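Local coordinates for 65 kDa virulence protein (PDB 2GWM), which probably uses this ADP-ribosyltransferase domain to transfer ADP-ribose from NAD+ to an arginine of host actin, so blocking filament assembly, at residues A[77-83]-A[124-130]; A[156-162]-A[193-199]. All coordinates share one frame. Numbering follows the deposited sequence.

Interaction 1 (A[77-83]-A[124-130])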
loop_
_atom_site.group_PDB
_atom_site.type_symbol
_atom_site.label_atom_id
_atom_site.label_comp_id
_atom_site.label_asym_id
_atom_site.label_seq_id
_atom_site.Cartn_x
_atom_site.Cartn_y
_atom_site.Cartn_z
ATOM N N ARG A 77 -11.004 0.014 -12.145
ATOM C CA ARG A 77 -11.974 0.778 -11.354
ATOM C C ARG A 77 -12.193 0.178 -9.989
ATOM O O ARG A 77 -12.973 0.726 -9.211
ATOM C CB ARG A 77 -13.297 0.928 -12.081
ATOM C CG ARG A 77 -13.207 1.806 -13.328
ATOM C CD ARG A 77 -12.861 3.317 -13.100
ATOM N NE ARG A 77 -13.857 3.990 -12.257
ATOM C CZ ARG A 77 -14.931 4.634 -12.691
ATOM N NH1 ARG A 77 -15.196 4.713 -13.979
ATOM N NH2 ARG A 77 -15.752 5.201 -11.817
ATOM N N VAL A 78 -11.442 -0.878 -9.658
ATOM C CA VAL A 78 -11.442 -1.465 -8.337
ATOM C C VAL A 78 -10.146 -2.248 -8.151
ATOM O O VAL A 78 -9.599 -2.824 -9.078
ATOM C CB VAL A 78 -12.703 -2.366 -8.157
ATOM C CG1 VAL A 78 -12.664 -3.560 -9.129
ATOM C CG2 VAL A 78 -12.898 -2.783 -6.717
ATOM N N VAL A 79 -9.653 -2.252 -6.931
ATOM C CA VAL A 79 -8.493 -3.057 -6.565
ATOM C C VAL A 79 -8.728 -3.616 -5.167
ATOM O O VAL A 79 -9.669 -3.200 -4.456
ATOM C CB VAL A 79 -7.156 -2.209 -6.578
ATOM C CG1 VAL A 79 -6.761 -1.858 -7.972
ATOM C CG2 VAL A 79 -7.278 -1.013 -5.712
ATOM N N TYR A 80 -7.862 -4.520 -4.739
ATOM C CA TYR A 80 -8.096 -5.281 -3.537
ATOM C C TYR A 80 -6.883 -5.328 -2.673
ATOM O O TYR A 80 -5.721 -5.256 -3.156
ATOM C CB TYR A 80 -8.442 -6.760 -3.865
ATOM C CG TYR A 80 -9.492 -6.888 -4.920
ATOM C CD1 TYR A 80 -10.818 -6.674 -4.605
ATOM C CD2 TYR A 80 -9.168 -7.087 -6.240
ATOM C CE1 TYR A 80 -11.806 -6.742 -5.565
ATOM C CE2 TYR A 80 -10.155 -7.151 -7.238
ATOM C CZ TYR A 80 -11.497 -6.985 -6.870
ATOM O OH TYR A 80 -12.558 -7.036 -7.754
ATOM N N ARG A 81 -7.123 -5.449 -1.378
ATOM C CA ARG A 81 -6.075 -5.604 -0.406
ATOM C C ARG A 81 -6.558 -6.379 0.802
ATOM O O ARG A 81 -7.586 -6.042 1.326
ATOM C CB ARG A 81 -5.478 -4.265 0.025
ATOM C CG ARG A 81 -4.384 -4.392 1.004
ATOM C CD ARG A 81 -3.195 -5.185 0.511
ATOM N NE ARG A 81 -2.186 -5.289 1.553
ATOM C CZ ARG A 81 -1.349 -4.317 1.912
ATOM N NH1 ARG A 81 -1.372 -3.146 1.310
ATOM N NH2 ARG A 81 -0.467 -4.534 2.894
ATOM N N GLY A 82 -5.809 -7.383 1.202
ATOM C CA GLY A 82 -5.992 -8.064 2.482
ATOM C C GLY A 82 -5.148 -7.383 3.548
ATOM O O GLY A 82 -3.940 -7.080 3.294
ATOM N N LEU A 83 -5.742 -7.083 4.708
ATOM C CA LEU A 83 -5.084 -6.477 5.894
ATOM C C LEU A 83 -5.356 -7.290 7.158
ATOM O O LEU A 83 -6.405 -7.905 7.332
ATOM C CB LEU A 83 -5.579 -5.033 6.186
ATOM C CG LEU A 83 -5.338 -3.833 5.300
ATOM C CD1 LEU A 83 -5.867 -2.593 5.986
ATOM C CD2 LEU A 83 -3.876 -3.669 5.012
ATOM N N LEU A 124 -10.171 -5.563 1.896
ATOM C CA LEU A 124 -10.583 -4.262 1.339
ATOM C C LEU A 124 -10.921 -4.371 -0.130
ATOM O O LEU A 124 -10.148 -4.892 -0.941
ATOM C CB LEU A 124 -9.432 -3.269 1.466
ATOM C CG LEU A 124 -8.883 -3.078 2.843
ATOM C CD1 LEU A 124 -7.782 -1.999 2.855
ATOM C CD2 LEU A 124 -9.893 -2.796 3.901
ATOM N N ASN A 125 -12.105 -3.868 -0.503
ATOM C CA ASN A 125 -12.594 -3.790 -1.837
ATOM C C ASN A 125 -12.627 -2.308 -2.135
ATOM O O ASN A 125 -13.400 -1.604 -1.607
ATOM C CB ASN A 125 -14.046 -4.376 -1.855
ATOM C CG ASN A 125 -14.687 -4.345 -3.198
ATOM O OD1 ASN A 125 -14.082 -4.724 -4.215
ATOM N ND2 ASN A 125 -15.984 -3.912 -3.228
ATOM N N ILE A 126 -11.645 -1.864 -2.910
ATOM C CA ILE A 126 -11.325 -0.440 -3.090
ATOM C C ILE A 126 -11.695 0.064 -4.457
ATOM O O ILE A 126 -11.028 -0.263 -5.446
ATOM C CB ILE A 126 -9.819 -0.203 -2.839
ATOM C CG1 ILE A 126 -9.380 -0.705 -1.483
ATOM C CG2 ILE A 126 -9.515 1.289 -2.951
ATOM C CD1 ILE A 126 -7.893 -0.628 -1.265
ATOM N N TYR A 127 -12.766 0.847 -4.528
ATOM C CA TYR A 127 -13.206 1.413 -5.779
ATOM C C TYR A 127 -12.380 2.622 -6.158
ATOM O O TYR A 127 -12.031 3.434 -5.312
ATOM C CB TYR A 127 -14.667 1.796 -5.703
ATOM C CG TYR A 127 -15.548 0.544 -5.568
ATOM C CD1 TYR A 127 -15.685 -0.335 -6.635
ATOM C CD2 TYR A 127 -16.157 0.205 -4.357
ATOM C CE1 TYR A 127 -16.492 -1.443 -6.552
ATOM C CE2 TYR A 127 -16.932 -0.932 -4.238
ATOM C CZ TYR A 127 -17.088 -1.781 -5.337
ATOM O OH TYR A 127 -17.888 -2.912 -5.191
ATOM N N LEU A 128 -12.157 2.775 -7.443
ATOM C CA LEU A 128 -11.336 3.839 -7.980
ATOM C C LEU A 128 -12.098 4.623 -8.980
ATOM O O LEU A 128 -12.862 4.052 -9.721
ATOM C CB LEU A 128 -10.122 3.249 -8.711
ATOM C CG LEU A 128 -9.250 2.348 -7.842
ATOM C CD1 LEU A 128 -8.111 1.809 -8.700
ATOM C CD2 LEU A 128 -8.706 3.027 -6.574
ATOM N N GLU A 129 -11.930 5.937 -8.981
ATOM C CA GLU A 129 -12.483 6.789 -10.030
ATOM C C GLU A 129 -11.404 7.172 -11.021
ATOM O O GLU A 129 -10.222 7.102 -10.714
ATOM C CB GLU A 129 -13.092 8.059 -9.429
ATOM C CG GLU A 129 -14.304 7.854 -8.577
ATOM C CD GLU A 129 -15.357 7.040 -9.270
ATOM O OE1 GLU A 129 -15.724 7.449 -10.414
ATOM O OE2 GLU A 129 -15.813 6.011 -8.700
ATOM N N LYS A 130 -11.813 7.571 -12.216
ATOM C CA LYS A 130 -10.866 7.823 -13.314
ATOM C C LYS A 130 -9.915 8.902 -12.906
ATOM O O LYS A 130 -10.318 9.841 -12.273
ATOM C CB LYS A 130 -11.599 8.266 -14.554
ATOM C CG LYS A 130 -12.334 7.206 -15.295
ATOM C CD LYS A 130 -13.067 7.892 -16.452
ATOM C CE LYS A 130 -14.213 7.112 -17.057
ATOM N NZ LYS A 130 -14.887 7.901 -18.119
HETATM O O HOH W 1 -15.315 -5.652 -6.350
#

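Interaction 2 (A[156-162]-A[193-199])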
loop_
_atom_site.group_PDB
_atom_site.type_symbol
_atom_site.label_atom_id
_atom_site.label_comp_id
_atom_site.label_asym_id
_atom_site.label_seq_id
_atom_site.Cartn_x
_atom_site.Cartn_y
_atom_site.Cartn_z
ATOM N N LYS A 156 -6.312 9.232 -0.073
ATOM C CA LYS A 156 -7.500 9.455 0.721
ATOM C C LYS A 156 -8.581 8.450 0.293
ATOM O O LYS A 156 -8.884 8.313 -0.875
ATOM C CB LYS A 156 -8.035 10.839 0.491
ATOM C CG LYS A 156 -8.984 11.333 1.523
ATOM C CD LYS A 156 -9.395 12.750 1.219
ATOM C CE LYS A 156 -8.345 13.796 1.532
ATOM N NZ LYS A 156 -8.809 15.218 1.133
ATOM N N LEU A 157 -9.149 7.819 1.286
ATOM C CA LEU A 157 -10.232 6.889 1.046
ATOM C C LEU A 157 -11.392 7.055 1.972
ATOM O O LEU A 157 -11.257 7.322 3.157
ATOM C CB LEU A 157 -9.754 5.511 1.236
ATOM C CG LEU A 157 -8.471 5.132 0.477
ATOM C CD1 LEU A 157 -7.435 5.183 1.474
ATOM C CD2 LEU A 157 -8.544 3.778 -0.138
ATOM N N LYS A 158 -12.529 6.812 1.389
ATOM C CA LYS A 158 -13.804 6.847 2.113
ATOM C C LYS A 158 -14.277 5.426 2.418
ATOM O O LYS A 158 -14.215 4.556 1.566
ATOM C CB LYS A 158 -14.843 7.530 1.268
ATOM C CG LYS A 158 -16.113 7.567 1.972
ATOM C CD LYS A 158 -17.187 8.216 1.189
ATOM C CE LYS A 158 -18.426 8.428 2.101
ATOM N NZ LYS A 158 -19.538 9.163 1.444
ATOM N N ILE A 159 -14.698 5.224 3.664
ATOM C CA ILE A 159 -15.265 3.951 4.123
ATOM C C ILE A 159 -16.714 4.007 3.779
ATOM O O ILE A 159 -17.480 4.795 4.379
ATOM C CB ILE A 159 -15.134 3.822 5.664
ATOM C CG1 ILE A 159 -13.677 4.018 6.152
ATOM C CG2 ILE A 159 -15.728 2.515 6.126
ATOM C CD1 ILE A 159 -12.705 3.185 5.483
ATOM N N GLU A 160 -17.131 3.176 2.821
ATOM C CA GLU A 160 -18.520 3.205 2.364
ATOM C C GLU A 160 -19.415 2.181 3.081
ATOM O O GLU A 160 -20.526 2.503 3.490
ATOM C CB GLU A 160 -18.516 3.018 0.846
ATOM C CG GLU A 160 -17.834 4.166 0.148
ATOM C CD GLU A 160 -18.107 4.221 -1.332
ATOM O OE1 GLU A 160 -18.095 3.134 -1.995
ATOM O OE2 GLU A 160 -18.277 5.353 -1.820
ATOM N N SER A 161 -18.957 0.947 3.218
ATOM C CA SER A 161 -19.679 -0.035 4.024
ATOM C C SER A 161 -18.762 -1.106 4.555
ATOM O O SER A 161 -17.676 -1.335 4.012
ATOM C CB SER A 161 -20.795 -0.677 3.211
ATOM O OG SER A 161 -20.368 -1.392 2.080
ATOM N N ILE A 162 -19.226 -1.760 5.619
ATOM C CA ILE A 162 -18.513 -2.831 6.266
ATOM C C ILE A 162 -19.461 -4.017 6.278
ATOM O O ILE A 162 -20.659 -3.847 6.622
ATOM C CB ILE A 162 -18.037 -2.493 7.709
ATOM C CG1 ILE A 162 -17.164 -1.217 7.736
ATOM C CG2 ILE A 162 -17.286 -3.709 8.295
ATOM C CD1 ILE A 162 -17.848 0.046 8.027
ATOM N N ILE A 193 -15.332 -7.628 5.241
ATOM C CA ILE A 193 -15.047 -6.894 4.029
ATOM C C ILE A 193 -15.333 -5.451 4.289
ATOM O O ILE A 193 -16.362 -5.102 4.837
ATOM C CB ILE A 193 -15.905 -7.420 2.798
ATOM C CG1 ILE A 193 -15.679 -8.905 2.558
ATOM C CG2 ILE A 193 -15.672 -6.545 1.537
ATOM C CD1 ILE A 193 -16.807 -9.509 1.738
ATOM N N ILE A 194 -14.417 -4.597 3.817
ATOM C CA ILE A 194 -14.618 -3.176 3.896
ATOM C C ILE A 194 -14.602 -2.689 2.475
ATOM O O ILE A 194 -13.626 -2.822 1.765
ATOM C CB ILE A 194 -13.573 -2.438 4.705
ATOM C CG1 ILE A 194 -13.459 -3.026 6.092
ATOM C CG2 ILE A 194 -13.954 -0.955 4.777
ATOM C CD1 ILE A 194 -12.415 -2.360 6.962
ATOM N N ASN A 195 -15.725 -2.083 2.072
ATOM C CA ASN A 195 -15.904 -1.445 0.765
ATOM C C ASN A 195 -15.505 0.014 0.931
ATOM O O ASN A 195 -16.099 0.746 1.725
ATOM C CB ASN A 195 -17.352 -1.583 0.289
ATOM C CG ASN A 195 -17.768 -3.005 0.135
ATOM O OD1 ASN A 195 -18.740 -3.488 0.811
ATOM N ND2 ASN A 195 -17.120 -3.680 -0.782
ATOM N N MET A 196 -14.525 0.420 0.152
ATOM C CA MET A 196 -13.884 1.732 0.246
ATOM C C MET A 196 -13.848 2.380 -1.106
ATOM O O MET A 196 -13.957 1.712 -2.132
ATOM C CB MET A 196 -12.389 1.601 0.643
ATOM C CG MET A 196 -12.152 0.895 1.847
ATOM S SD MET A 196 -10.436 1.001 2.234
ATOM C CE MET A 196 -10.549 1.105 3.949
ATOM N N ARG A 197 -13.570 3.697 -1.126
ATOM C CA ARG A 197 -13.425 4.415 -2.375
ATOM C C ARG A 197 -12.283 5.401 -2.262
ATOM O O ARG A 197 -12.222 6.148 -1.280
ATOM C CB ARG A 197 -14.701 5.171 -2.721
ATOM C CG ARG A 197 -14.674 5.858 -4.055
ATOM C CD ARG A 197 -16.057 6.400 -4.475
ATOM N NE ARG A 197 -17.060 5.382 -4.372
ATOM C CZ ARG A 197 -17.300 4.436 -5.261
ATOM N NH1 ARG A 197 -16.695 4.419 -6.435
ATOM N NH2 ARG A 197 -18.141 3.479 -4.911
ATOM N N VAL A 198 -11.368 5.377 -3.224
ATOM C CA VAL A 198 -10.303 6.416 -3.254
ATOM C C VAL A 198 -10.917 7.739 -3.699
ATOM O O VAL A 198 -11.644 7.771 -4.680
ATOM C CB VAL A 198 -9.136 5.982 -4.150
ATOM C CG1 VAL A 198 -8.136 7.147 -4.323
ATOM C CG2 VAL A 198 -8.417 4.801 -3.557
ATOM N N LEU A 199 -10.687 8.823 -2.943
ATOM C CA LEU A 199 -11.084 10.164 -3.330
ATOM C C LEU A 199 -9.947 10.872 -4.035
ATOM O O LEU A 199 -8.946 11.147 -3.398
ATOM C CB LEU A 199 -11.539 10.986 -2.100
ATOM C CG LEU A 199 -12.616 10.325 -1.245
ATOM C CD1 LEU A 199 -12.930 11.067 0.069
ATOM C CD2 LEU A 199 -13.902 10.213 -2.045
HETATM O O HOH W 2 -6.400 10.344 -2.720
#

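Interaction 1 (A[77-83]-A[124-130])
Arg77 binds the segment 124-130 at Leu128 and Glu129: NH2 makes a salt bridge to Glu129 OE1 at 2.7 Å, while NE donates to the Leu128 carbonyl O, also at 2.7 Å. Its own backbone O accepts from Leu128 N at 2.8 Å. From here the antiparallel strands 78-83 and 124-127 run on with two reciprocal backbone pairs: Val79 N and O with Ile126 O and N, both 2.8 Å, then Arg81 N to Leu124 O at 3.1 Å and Leu124 N to Arg81 O at 2.7 Å. On the face of Tyr80 and Asn125, Val78 CG2 lies 3.7 Å from Tyr127 CD1. On the other, Val79 packs against Ile126; Val79 also touches Leu128, and Leu83 meets Leu124. The Arg81 side chain leads away, its NH1 bonding Ser111 O. This edge pairing of the mixed sheet thus presents Arg81, consistent with the arginine of the Arg-Ser-Glu signature of arginine-specific ADP-ribosyltransferases, with Ser111 and Glu148 the other predicted active-site residues.

Interaction 2 (A[156-162]-A[193-199])
Strands 156-162 and 193-198 run antiparallel, their axes 4.4 Å apart at closest approach and 147° between directions. Regular pairing holds from Lys156 to Ile159: Leu199 N donates to Lys156 O at 2.8 Å, and Lys158 N and O bond Arg197 O and N at 2.8 and 2.9 Å. Then the register slips by one. Glu160 N and Ser161 N both donate to Asn195 O, at 2.9 and 3.2 Å, and Asn195 N returns a 2.9 Å bond to Ser161 O. That is a classic beta bulge, with Glu160 (phi/psi -94/-46) as the extra residue. The Glu160 side chain reaches Arg197, whose NE and NH2 meet Glu160 OE2 and OE1 at 2.8 and 2.9 Å in a two-pronged salt bridge. The face opposite Lys158 and Arg197 is apolar: Leu157 CD2 sits 3.6 Å from Val198 CG2, Ile159 CD1 is 3.4 Å from Met196 CE, and Ile159 and Ile162 both pack on Ile194. Strand 103-106 flanks 155-164 on its other edge. Strands 155-164 and 192-198 are thus inner strands of the five-stranded mixed sheet in this ADP-ribosyltransferase fold.

In the fold
Interactions 1 and 2 are two antiparallel pairings of one mixed sheet, with the parallel pair 122-127 and 192-198 between them. Tyr127 N lies 2.8 Å from Met196 O, a probable hydrogen bond across that seam. The salt bridges are coupled too: Arg197, held by Glu160 in interaction 2, also reaches Glu129, the partner of Arg77 in interaction 1, so the charges form a chain Arg77-Glu129-Arg197-Glu160. Val79 and Ile126, like Leu157, Ile159, Met196 and Val198, are buried, while Arg77, Glu129, Lys156 and Lys158 lie toward the surface. Interaction 1 involves an outermost strand, 78-83, and carries predicted active-site Arg81; interaction 2 joins two inner strands, has its register shifted by a bulge, and holds no predicted catalytic residue.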